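Local coordinates for DUF1116 domain-containing protein (PDB 3CLQ), which is of unknown function but belongs to the AllG family, named after a subunit of oxamate carbamoyltransferase, to which it is probably related, at residues K63-G68 / S104-T109; P95-D100 / T259-G264; N192-G197 / P235-A240; A293-E298 / P392-I397; G301-D306 / I383-A388. All coordinates share one frame; numbering follows the deposited sequence.

The five contacts link parts of the chain far apart in sequence. Contacts 1 and 2 cross along it, both using the loop after strand 92-95, with centres about 13 Å apart; contact 3 lies within the span that contact 2 closes. Contacts 2 and 5, also about 13 Å apart between centres, meet at neighbouring strands 257-263 and 304-305 of one antiparallel sheet, where Arg262 forms a salt bridge with Asp303. Contacts 4 and 5, whose centres are about 12 Å apart, share the hairpin of strands 383-388 and 396-402. Contacts 4 and 5 thus bring residues late in the chain against its middle part, with contact 5 touching each of the other four.

Contact 1. Residues K63-G68 / S104-T109; sequences KGAVQG and SMAGVT
Ala65 and Val108 mark the closest approach of the two backbones, with their CA atoms 6.3 Å apart. Ala65 belongs to helix 60-73, while 104-109 is an irregular piece of chain. It opens with a type II' beta turn from Ser104 to Gly107, closed by a weak backbone bond from Gly107 N to Ser104 O. Met105, present as selenomethionine, takes up the positive phi of 48° that this turn demands at its second residue. Beyond the turn, Thr109 OG1 donates to Gly107 O at 2.8 Å from above the carbonyl plane. Backbone bonds of Ala106 to Ala49 and Arg140, and of Thr109 to Leu47, fix the loop from the side of its neighbours.

The side chains meet methyl to methyl. Ala65 CB points at the loop and rests 3.8 Å from Ala106 CB, and its distance to Val108 CB is 4.0 Å. Val108 has CG1 anti to its own backbone N (chi1 177°), a rotamer that sends the other branch, CG2, toward the helix. That methyl also lies 4.4 Å from Val66 CG1, a looser touch, although its modelled position against Ala65 is too tight to be trusted in detail.

All four touching residues are buried, and the interface between them is wholly apolar. The hydroxyls of the loop bond away from it, Thr109 OG1 to Gly107 O and Ser104 OG with Tyr231 OH, so what joins the helix to this loop is close packing of small aliphatic groups, nondirectional and dependent on fit.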
# COMPACT_ATOMS: atom_id res chain seq x y z
N LYS B 63 33.04 -10.84 3.78
CA LYS B 63 34.09 -10.88 4.81
C LYS B 63 33.91 -9.71 5.78
O LYS B 63 34.03 -9.88 6.99
CB LYS B 63 35.49 -10.86 4.21
CG LYS B 63 35.89 -12.15 3.53
CD LYS B 63 37.38 -12.33 3.59
CE LYS B 63 37.79 -13.60 2.89
NZ LYS B 63 38.31 -13.35 1.52
N GLY B 64 33.62 -8.53 5.26
CA GLY B 64 33.34 -7.40 6.12
C GLY B 64 32.17 -7.70 7.04
O GLY B 64 32.12 -7.23 8.17
N ALA B 65 31.23 -8.50 6.56
CA ALA B 65 30.07 -8.86 7.36
C ALA B 65 30.46 -9.76 8.53
O ALA B 65 30.18 -9.43 9.68
CB ALA B 65 29.03 -9.52 6.51
N VAL B 66 31.13 -10.87 8.28
CA VAL B 66 31.51 -11.71 9.41
C VAL B 66 32.34 -10.93 10.43
O VAL B 66 32.33 -11.23 11.62
CB VAL B 66 32.25 -13.01 9.00
CG1 VAL B 66 31.53 -13.69 7.84
CG2 VAL B 66 33.66 -12.69 8.65
N GLN B 67 33.04 -9.90 9.97
CA GLN B 67 33.93 -9.14 10.84
C GLN B 67 33.18 -8.22 11.77
O GLN B 67 33.49 -8.13 12.96
CB GLN B 67 34.94 -8.34 10.01
CG GLN B 67 36.17 -9.15 9.63
CD GLN B 67 36.89 -8.56 8.44
OE1 GLN B 67 36.87 -7.35 8.23
NE2 GLN B 67 37.51 -9.42 7.64
N GLY B 68 32.19 -7.52 11.21
CA GLY B 68 31.37 -6.61 11.98
C GLY B 68 30.65 -7.47 12.99
O GLY B 68 30.57 -7.13 14.17
N SER B 104 19.23 -11.79 3.95
CA SER B 104 19.32 -10.72 2.96
C SER B 104 20.76 -10.22 2.72
O SER B 104 21.51 -9.96 3.68
CB SER B 104 18.43 -9.55 3.36
OG SER B 104 18.57 -8.54 2.39
N MSE B 105 21.11 -10.05 1.44
CA MSE B 105 22.48 -9.77 0.96
C MSE B 105 23.57 -10.68 1.55
O MSE B 105 23.65 -11.87 1.23
CB MSE B 105 22.85 -8.30 1.13
CG MSE B 105 21.88 -7.31 0.50
SE MSE B 105 21.60 -7.44 -1.46
CE MSE B 105 19.95 -8.55 -1.49
N ALA B 106 24.43 -10.11 2.40
CA ALA B 106 25.49 -10.92 2.98
C ALA B 106 24.85 -11.97 3.90
O ALA B 106 25.38 -13.07 4.09
CB ALA B 106 26.48 -10.05 3.73
N GLY B 107 23.70 -11.61 4.46
CA GLY B 107 22.86 -12.56 5.17
C GLY B 107 23.44 -12.99 6.50
O GLY B 107 22.90 -13.88 7.18
N VAL B 108 24.54 -12.36 6.90
CA VAL B 108 25.24 -12.80 8.09
C VAL B 108 24.31 -12.70 9.27
O VAL B 108 23.56 -11.73 9.40
CB VAL B 108 26.50 -12.00 8.37
CG1 VAL B 108 27.12 -12.46 9.67
CG2 VAL B 108 27.47 -12.18 7.24
N THR B 109 24.34 -13.72 10.11
CA THR B 109 23.42 -13.81 11.23
C THR B 109 24.12 -14.53 12.37
O THR B 109 24.52 -15.68 12.22
CB THR B 109 22.14 -14.53 10.79
OG1 THR B 109 21.64 -13.86 9.63
CG2 THR B 109 21.08 -14.51 11.85

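Contact 2. Residues P95-D100 / T259-G264; sequences PCHEHD and TMCRNG
His97 and Thr259 are brought together by their first torsions. Thr259 holds CG2 anti to its backbone N and OG1 beside that N (chi1 -66°), which presents the methyl to the histidine. His97 leaves its backbone at a chi1 of -99°, well off a staggered value, and its ring extends toward the strand that carries Thr259. The two side chains come from opposite directions, and CG2 ends up over the middle of the imidazole, 3.6 Å from the ring centroid and only 11° from the ring normal. This is a CH-pi contact over the face, with CG2 3.6 Å from both CE1 and NE2 of His97.

The threonine hydroxyl does other work. OG1 lies 3.5 Å from His97 CD2, but its polar partner is Arg270 NE, on the adjoining strand 266-271. Cys261, two residues along, projects from the same side of the strand. Its SG stands 4.9 Å from the centroid of the His97 ring in an oblique sulfur-aromatic approach. His97 itself sits in a short 3-10 segment, 96-98, stabilised by the bond from Glu98 N to Pro95 O, and the side chain also touches Val102 and Lys242.

The contact therefore joins the loop after strand 92-95 to the face of an antiparallel sheet by dispersion and weak CH-pi attraction. With the threonine hydroxyl spoken for by Arg270, the methyl over the imidazole and the oblique sulfur beside it are both weak attractions that depend on the fit of the shapes.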
# COMPACT_ATOMS: atom_id res chain seq x y z
N PRO B 95 25.40 -21.95 5.90
CA PRO B 95 24.31 -21.19 5.27
C PRO B 95 23.05 -21.11 6.13
O PRO B 95 22.70 -22.05 6.84
CB PRO B 95 24.01 -21.98 3.99
CG PRO B 95 25.23 -22.81 3.74
CD PRO B 95 25.78 -23.13 5.10
N CYS B 96 22.36 -19.97 6.03
CA CYS B 96 21.06 -19.84 6.61
C CYS B 96 20.17 -20.98 6.17
O CYS B 96 19.36 -21.50 6.96
CB CYS B 96 20.42 -18.55 6.14
SG CYS B 96 21.29 -17.12 6.70
N HIS B 97 20.30 -21.38 4.92
CA HIS B 97 19.36 -22.36 4.42
C HIS B 97 19.42 -23.67 5.15
O HIS B 97 18.42 -24.36 5.24
CB HIS B 97 19.48 -22.54 2.93
CG HIS B 97 18.45 -21.78 2.19
ND1 HIS B 97 18.69 -20.55 1.63
CD2 HIS B 97 17.14 -22.04 1.97
CE1 HIS B 97 17.59 -20.10 1.06
NE2 HIS B 97 16.63 -20.99 1.26
N GLU B 98 20.58 -23.98 5.72
CA GLU B 98 20.76 -25.24 6.40
C GLU B 98 20.37 -25.18 7.86
O GLU B 98 20.52 -26.16 8.59
CB GLU B 98 22.19 -25.69 6.24
CG GLU B 98 22.54 -26.04 4.83
CD GLU B 98 23.87 -26.70 4.75
OE1 GLU B 98 24.37 -26.86 3.62
OE2 GLU B 98 24.43 -27.05 5.82
N HIS B 99 19.85 -24.03 8.28
CA HIS B 99 19.28 -23.86 9.61
C HIS B 99 17.89 -23.27 9.50
O HIS B 99 17.44 -22.53 10.38
CB HIS B 99 20.16 -22.97 10.46
CG HIS B 99 21.49 -23.57 10.76
ND1 HIS B 99 21.74 -24.30 11.91
CD2 HIS B 99 22.64 -23.59 10.06
CE1 HIS B 99 22.99 -24.71 11.91
NE2 HIS B 99 23.56 -24.29 10.80
N ASP B 100 17.21 -23.59 8.41
CA ASP B 100 15.83 -23.20 8.24
C ASP B 100 15.69 -21.69 8.31
O ASP B 100 14.65 -21.18 8.71
CB ASP B 100 14.95 -23.89 9.31
CG ASP B 100 14.85 -25.40 9.09
OD1 ASP B 100 15.08 -25.83 7.93
OD2 ASP B 100 14.56 -26.16 10.03
N THR B 259 14.84 -23.81 -3.39
CA THR B 259 15.79 -22.81 -2.92
C THR B 259 16.53 -22.19 -4.13
O THR B 259 17.04 -22.91 -5.01
CB THR B 259 16.89 -23.45 -2.02
OG1 THR B 259 16.34 -23.95 -0.80
CG2 THR B 259 18.00 -22.44 -1.70
N MSE B 260 16.61 -20.88 -4.18
CA MSE B 260 17.57 -20.25 -5.07
C MSE B 260 18.28 -19.25 -4.19
O MSE B 260 17.64 -18.46 -3.50
CB MSE B 260 16.92 -19.57 -6.27
CG MSE B 260 16.40 -20.54 -7.31
SE MSE B 260 15.79 -19.70 -9.00
CE MSE B 260 14.63 -18.37 -8.13
N CYS B 261 19.61 -19.31 -4.18
CA CYS B 261 20.37 -18.41 -3.33
C CYS B 261 21.78 -18.23 -3.85
O CYS B 261 22.26 -19.00 -4.68
CB CYS B 261 20.41 -18.92 -1.89
SG CYS B 261 21.18 -20.52 -1.72
N ARG B 262 22.44 -17.19 -3.36
CA ARG B 262 23.77 -16.86 -3.82
C ARG B 262 24.56 -16.20 -2.70
O ARG B 262 23.98 -15.63 -1.78
CB ARG B 262 23.70 -15.96 -5.06
CG ARG B 262 22.71 -14.86 -4.94
CD ARG B 262 21.36 -15.26 -5.49
NE ARG B 262 20.66 -14.09 -6.00
CZ ARG B 262 19.84 -13.33 -5.28
NH1 ARG B 262 19.27 -12.26 -5.82
NH2 ARG B 262 19.59 -13.63 -4.02
N ASN B 263 25.88 -16.32 -2.78
CA ASN B 263 26.79 -15.80 -1.76
C ASN B 263 27.87 -14.87 -2.33
O ASN B 263 28.94 -14.74 -1.75
CB ASN B 263 27.46 -16.94 -0.97
CG ASN B 263 28.25 -17.88 -1.85
OD1 ASN B 263 28.75 -17.50 -2.91
ND2 ASN B 263 28.37 -19.13 -1.43
N GLY B 264 27.58 -14.24 -3.46
CA GLY B 264 28.49 -13.27 -4.04
C GLY B 264 29.55 -13.93 -4.89
O GLY B 264 30.32 -13.25 -5.57

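Contact 3. Residues N192-G197 / P235-A240; sequences NRNVAG and PTWMGA
Asn194 and Gly197 meet Trp237 at the edge of its indole, and they do so in two different ways. The polar approach is that of the asparagine. Its OD1 lies in the plane of the indole, 3.3 Å from Trp237 CD1 and 3.8 Å from Trp237 NE1, so the oxygen faces the carbon side of the pyrrole edge more than the nitrogen. Such a placement is consistent with a weak C-H...O attraction. The two side chains slide past each other in opposite directions, the amide and ring planes 36° apart. Each nitrogen has a weak hydrogen bond of its own: Asn194 ND2 to His191 O, and Trp237 NE1 with Ser233 OG.

The apolar approach is made by backbone. Gly197 CA sits 3.6 Å from Trp237 CZ2, again near the ring plane, and the bare CA lets the benzene edge come right up to the helix. Trp237 has CG anti to the carbonyl carbon (chi1 -47°), which carries the indole across from its own helix to this spot. The same side chain touches Leu176, Met179 and Leu180 of helix 176-183.

Met186 of the second subunit packs on Val195 and Ala196 nearby. This is helix packing by an aromatic edge: the first turns of helices 195-210 and 234-247 meet through the edge of the indole.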
# COMPACT_ATOMS: atom_id res chain seq x y z
N ASN B 192 12.16 -6.08 -4.39
CA ASN B 192 12.74 -4.75 -4.58
C ASN B 192 11.90 -3.59 -4.04
O ASN B 192 12.43 -2.64 -3.48
CB ASN B 192 13.00 -4.53 -6.06
CG ASN B 192 13.97 -5.55 -6.63
OD1 ASN B 192 15.17 -5.50 -6.33
ND2 ASN B 192 13.45 -6.50 -7.45
N ARG B 193 10.58 -3.67 -4.22
CA ARG B 193 9.68 -2.65 -3.72
C ARG B 193 8.83 -3.27 -2.59
O ARG B 193 8.08 -4.22 -2.82
CB ARG B 193 8.85 -2.03 -4.85
CG ARG B 193 7.44 -1.61 -4.48
CD ARG B 193 6.74 -0.71 -5.51
NE ARG B 193 7.27 0.64 -5.41
CZ ARG B 193 6.60 1.73 -5.05
NH1 ARG B 193 5.32 1.68 -4.76
NH2 ARG B 193 7.23 2.88 -5.00
N ASN B 194 8.98 -2.73 -1.37
CA ASN B 194 8.41 -3.34 -0.17
C ASN B 194 7.60 -2.35 0.64
O ASN B 194 7.24 -2.62 1.79
CB ASN B 194 9.52 -3.93 0.73
CG ASN B 194 10.11 -5.22 0.17
OD1 ASN B 194 9.37 -6.19 -0.08
ND2 ASN B 194 11.42 -5.25 -0.01
N VAL B 195 7.29 -1.21 0.01
CA VAL B 195 6.68 -0.08 0.71
C VAL B 195 5.35 -0.44 1.35
O VAL B 195 5.13 -0.18 2.56
CB VAL B 195 6.44 1.16 -0.21
CG1 VAL B 195 6.49 2.45 0.63
CG2 VAL B 195 7.47 1.22 -1.30
N ALA B 196 4.48 -1.04 0.55
CA ALA B 196 3.13 -1.39 1.01
C ALA B 196 3.21 -2.39 2.16
O ALA B 196 2.63 -2.16 3.23
CB ALA B 196 2.34 -1.95 -0.12
N GLY B 197 3.95 -3.47 1.94
CA GLY B 197 4.15 -4.50 2.95
C GLY B 197 4.71 -3.92 4.22
O GLY B 197 4.30 -4.29 5.32
N PRO B 235 12.91 -8.66 4.74
CA PRO B 235 13.21 -9.95 5.35
C PRO B 235 11.97 -10.78 5.65
O PRO B 235 11.97 -12.01 5.46
CB PRO B 235 13.95 -9.56 6.64
CG PRO B 235 14.66 -8.31 6.24
CD PRO B 235 13.61 -7.56 5.43
N THR B 236 10.91 -10.10 6.10
CA THR B 236 9.70 -10.79 6.48
C THR B 236 9.18 -11.64 5.33
O THR B 236 8.77 -12.78 5.52
CB THR B 236 8.64 -9.77 6.94
OG1 THR B 236 9.27 -8.80 7.80
CG2 THR B 236 7.51 -10.46 7.70
N TRP B 237 9.22 -11.13 4.11
CA TRP B 237 8.69 -11.92 3.01
C TRP B 237 9.62 -13.08 2.64
O TRP B 237 9.16 -14.15 2.24
CB TRP B 237 8.38 -11.02 1.82
CG TRP B 237 7.61 -9.78 2.22
CD1 TRP B 237 7.91 -8.47 1.89
CD2 TRP B 237 6.42 -9.72 3.03
NE1 TRP B 237 6.98 -7.61 2.44
CE2 TRP B 237 6.05 -8.35 3.14
CE3 TRP B 237 5.62 -10.70 3.64
CZ2 TRP B 237 4.92 -7.93 3.86
CZ3 TRP B 237 4.51 -10.29 4.36
CH2 TRP B 237 4.17 -8.90 4.46
N MSE B 238 10.91 -12.89 2.81
CA MSE B 238 11.86 -13.96 2.54
C MSE B 238 11.53 -15.11 3.45
O MSE B 238 11.49 -16.28 3.03
CB MSE B 238 13.31 -13.49 2.76
CG MSE B 238 13.76 -12.50 1.70
SE MSE B 238 15.45 -11.56 2.06
CE MSE B 238 15.27 -10.12 0.72
N GLY B 239 11.23 -14.75 4.69
CA GLY B 239 10.97 -15.73 5.73
C GLY B 239 9.69 -16.47 5.46
O GLY B 239 9.61 -17.69 5.67
N ALA B 240 8.69 -15.72 4.98
CA ALA B 240 7.43 -16.28 4.56
C ALA B 240 7.68 -17.30 3.48
O ALA B 240 7.28 -18.46 3.61
CB ALA B 240 6.56 -15.19 4.02

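Contact 4. Residues A293-E298 / P392-I397; sequences AGYTQE and PGIGMI
Tyr295 lays one face of its ring over Ile397, whose CG2 methyl stands 3.7 Å from the ring centroid and 9° off the normal. The methyl is thus centred over the ring, a CH-pi contact. Toward the root of the ring the support passes to Ile397 CB, 3.6 Å from Tyr295 CD1, with CG1 lying a little farther off, near Tyr295 CG. The two side chains cross at about a right angle. Behind this lies the torsion of Ile397: CG1 stands between the backbone N and the carbonyl carbon (chi1 80°), leaving CG2 beside the N and under the aromatic plane.

Ile397 is part of a beta hairpin, formed by strands 383-388 and 396-402. Its backbone bonds to Ile387 of the partner strand and also to Phe292, so the loop carrying Tyr295 is pinned to the hairpin three residues earlier, at Phe292, next to the CH-pi contact.

At the far end of the ring a second isoleucine touches, from the connection between the hairpin strands. Ile394 CG2 comes obliquely to the phenol, 3.3 Å from Tyr295 OH and 4.1 Å from Tyr295 CZ, a van der Waals approach to a polar atom. Gly395 follows with backbone angles suited to glycine and bonds to His389, closing the connection.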
# COMPACT_ATOMS: atom_id res chain seq x y z
N ALA B 293 23.51 7.42 -9.96
CA ALA B 293 24.45 8.41 -10.51
C ALA B 293 25.83 8.32 -9.87
O ALA B 293 25.95 8.01 -8.69
CB ALA B 293 23.90 9.83 -10.36
N GLY B 294 26.86 8.57 -10.67
CA GLY B 294 28.24 8.52 -10.17
C GLY B 294 28.77 7.10 -10.02
O GLY B 294 29.94 6.91 -9.67
N TYR B 295 27.92 6.11 -10.27
CA TYR B 295 28.34 4.72 -10.27
C TYR B 295 28.20 4.08 -11.65
O TYR B 295 27.44 4.55 -12.49
CB TYR B 295 27.54 3.93 -9.25
CG TYR B 295 28.00 4.16 -7.84
CD1 TYR B 295 27.20 4.81 -6.92
CD2 TYR B 295 29.25 3.72 -7.44
CE1 TYR B 295 27.64 5.02 -5.62
CE2 TYR B 295 29.69 3.92 -6.15
CZ TYR B 295 28.89 4.57 -5.24
OH TYR B 295 29.36 4.75 -3.97
N THR B 296 28.95 3.00 -11.87
CA THR B 296 28.90 2.27 -13.13
C THR B 296 29.04 0.77 -12.90
O THR B 296 29.50 0.33 -11.86
CB THR B 296 29.99 2.73 -14.13
OG1 THR B 296 30.41 1.61 -14.92
CG2 THR B 296 31.21 3.30 -13.39
N GLN B 297 28.66 -0.00 -13.91
CA GLN B 297 28.51 -1.45 -13.78
C GLN B 297 29.78 -2.24 -13.37
O GLN B 297 29.69 -3.33 -12.80
CB GLN B 297 27.84 -1.99 -15.05
CG GLN B 297 28.23 -3.37 -15.50
CD GLN B 297 27.66 -4.47 -14.64
OE1 GLN B 297 27.87 -5.63 -14.93
NE2 GLN B 297 26.93 -4.11 -13.58
N GLU B 298 30.97 -1.70 -13.63
CA GLU B 298 32.19 -2.40 -13.20
C GLU B 298 32.46 -2.19 -11.73
O GLU B 298 33.44 -2.70 -11.20
CB GLU B 298 33.43 -1.98 -14.00
CG GLU B 298 33.49 -2.47 -15.43
CD GLU B 298 32.76 -1.53 -16.39
OE1 GLU B 298 33.45 -0.89 -17.22
OE2 GLU B 298 31.51 -1.42 -16.28
N PRO B 392 33.47 -3.67 0.23
CA PRO B 392 32.74 -3.82 1.48
C PRO B 392 32.10 -2.53 1.95
O PRO B 392 32.75 -1.49 2.04
CB PRO B 392 33.84 -4.23 2.48
CG PRO B 392 34.89 -4.82 1.66
CD PRO B 392 34.89 -4.01 0.40
N GLY B 393 30.81 -2.59 2.22
CA GLY B 393 30.14 -1.51 2.92
C GLY B 393 29.63 -0.35 2.10
O GLY B 393 28.87 0.47 2.60
N ILE B 394 30.03 -0.25 0.84
CA ILE B 394 29.58 0.88 0.05
C ILE B 394 28.07 0.79 -0.20
O ILE B 394 27.38 1.80 -0.29
CB ILE B 394 30.38 1.01 -1.24
CG1 ILE B 394 31.78 1.51 -0.90
CG2 ILE B 394 29.67 1.94 -2.20
CD1 ILE B 394 32.85 1.03 -1.83
N GLY B 395 27.57 -0.44 -0.29
CA GLY B 395 26.14 -0.68 -0.38
C GLY B 395 25.52 -0.65 -1.77
O GLY B 395 26.21 -0.70 -2.79
N MSE B 396 24.19 -0.58 -1.79
CA MSE B 396 23.43 -0.59 -3.02
C MSE B 396 23.83 0.54 -3.96
O MSE B 396 23.87 1.70 -3.56
CB MSE B 396 21.94 -0.50 -2.69
CG MSE B 396 21.04 -0.88 -3.84
SE MSE B 396 19.18 -0.44 -3.45
CE MSE B 396 18.39 -0.76 -5.21
N ILE B 397 24.16 0.20 -5.20
CA ILE B 397 24.51 1.24 -6.16
C ILE B 397 23.72 1.10 -7.46
O ILE B 397 24.19 1.47 -8.53
CB ILE B 397 26.07 1.40 -6.37
CG1 ILE B 397 26.67 0.35 -7.32
CG2 ILE B 397 26.82 1.40 -5.05
CD1 ILE B 397 26.23 -1.07 -7.03

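Contact 5. Residues G301-D306 / I383-A388; sequences GLDMGD and INTAIA
Asp303 reaches across to Thr385 and Ile383 where two sheets come together. Strand 383-388 is one arm of a beta hairpin, and the Asp303 side chain is set just before strand 304-305, at the border of a four-stranded antiparallel sheet. CB leaves the backbone pointing neither at the hairpin nor away from it. CG is anti to the backbone N (chi1 -159°), which turns the carboxylate toward the strand, and contact begins only with the oxygens. OD1 lies 3.6 Å from Thr385 CG2 and 4.1 Å from Thr385 OG1, too long for a bond with that hydroxyl. OD2 comes within 4.3 Å of Ile383 CD1, while its charge is met by Arg262 NE in a salt bridge. Arg262 also binds Gly305 O and touches both Ile383 and Thr385, so the one guanidinium-bearing side chain joins the two segments from the neighbouring strand 257-263. Its charge would be expected to favour the ionised form of the buried carboxylate.

Thr385 turns its methyl to Asp303 because OG1 is anti to the backbone N, leaving CG2 between that N and the carbonyl carbon. The hydroxyl itself donates to Ala386 O at 3.2 Å, tilted out of the carbonyl plane. Asn384 O, on the same strand, accepts from Asn192 ND2 and so ties the hairpin to contact 3.

At the other end of the pair the backbones bond directly: Gly301 N donates to Ala388 O at 2.8 Å, with an angle of 158° at the hydrogen, and lies almost on the extension of the Ala388 C=O bond.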
# COMPACT_ATOMS: atom_id res chain seq x y z
N GLY B 301 29.27 -6.04 -7.67
CA GLY B 301 29.66 -7.39 -7.30
C GLY B 301 28.77 -8.39 -7.99
O GLY B 301 27.76 -8.02 -8.62
N LEU B 302 29.12 -9.67 -7.89
CA LEU B 302 28.24 -10.73 -8.37
C LEU B 302 27.00 -10.92 -7.45
O LEU B 302 27.07 -10.71 -6.24
CB LEU B 302 29.01 -12.06 -8.51
CG LEU B 302 30.34 -12.04 -9.28
CD1 LEU B 302 31.44 -12.73 -8.49
CD2 LEU B 302 30.21 -12.66 -10.67
N ASP B 303 25.88 -11.29 -8.07
CA ASP B 303 24.66 -11.68 -7.38
C ASP B 303 24.88 -12.25 -5.98
O ASP B 303 25.60 -13.22 -5.80
CB ASP B 303 23.95 -12.71 -8.26
CG ASP B 303 22.48 -12.85 -7.95
OD1 ASP B 303 21.81 -11.83 -7.58
OD2 ASP B 303 21.98 -13.99 -8.10
N MSE B 304 24.24 -11.65 -4.98
CA MSE B 304 24.43 -12.11 -3.60
C MSE B 304 23.19 -11.93 -2.72
O MSE B 304 22.59 -10.86 -2.70
CB MSE B 304 25.62 -11.37 -2.98
CG MSE B 304 26.04 -11.87 -1.59
SE MSE B 304 27.35 -10.68 -0.71
CE MSE B 304 26.34 -9.01 -0.88
N GLY B 305 22.81 -12.98 -1.99
CA GLY B 305 21.74 -12.89 -1.00
C GLY B 305 20.77 -14.05 -1.03
O GLY B 305 20.78 -14.84 -1.97
N ASP B 306 19.92 -14.18 -0.03
CA ASP B 306 18.94 -15.25 -0.07
C ASP B 306 17.59 -14.78 -0.62
O ASP B 306 16.64 -15.56 -0.75
CB ASP B 306 18.78 -15.89 1.31
CG ASP B 306 19.95 -16.78 1.68
OD1 ASP B 306 20.22 -16.90 2.89
OD2 ASP B 306 20.61 -17.35 0.77
N ILE B 383 15.28 -13.10 -12.25
CA ILE B 383 15.21 -12.50 -10.92
C ILE B 383 15.62 -11.04 -10.94
O ILE B 383 16.60 -10.68 -11.57
CB ILE B 383 15.96 -13.31 -9.87
CG1 ILE B 383 16.85 -12.42 -9.05
CG2 ILE B 383 16.82 -14.40 -10.49
CD1 ILE B 383 17.71 -13.23 -8.15
N ASN B 384 14.83 -10.19 -10.30
CA ASN B 384 15.18 -8.79 -10.18
C ASN B 384 15.76 -8.61 -8.79
O ASN B 384 15.18 -9.06 -7.80
CB ASN B 384 13.94 -7.89 -10.32
CG ASN B 384 13.44 -7.75 -11.79
OD1 ASN B 384 12.23 -7.51 -12.02
ND2 ASN B 384 14.35 -7.83 -12.76
N THR B 385 16.91 -7.96 -8.70
CA THR B 385 17.60 -7.83 -7.43
C THR B 385 18.41 -6.55 -7.42
O THR B 385 18.63 -5.93 -8.48
CB THR B 385 18.53 -9.04 -7.19
OG1 THR B 385 19.47 -8.72 -6.16
CG2 THR B 385 19.34 -9.37 -8.44
N ALA B 386 18.83 -6.13 -6.23
CA ALA B 386 19.69 -4.96 -6.09
C ALA B 386 21.11 -5.25 -6.57
O ALA B 386 21.62 -6.36 -6.34
CB ALA B 386 19.72 -4.49 -4.64
N ILE B 387 21.75 -4.28 -7.23
CA ILE B 387 23.18 -4.40 -7.51
C ILE B 387 24.02 -3.73 -6.40
O ILE B 387 23.76 -2.61 -5.98
CB ILE B 387 23.55 -3.96 -8.96
CG1 ILE B 387 23.41 -2.47 -9.16
CG2 ILE B 387 22.61 -4.58 -9.98
CD1 ILE B 387 23.27 -2.13 -10.62
N ALA B 388 25.01 -4.45 -5.90
CA ALA B 388 25.74 -4.02 -4.72
C ALA B 388 27.20 -3.80 -5.06
O ALA B 388 27.79 -4.57 -5.81
CB ALA B 388 25.62 -5.07 -3.63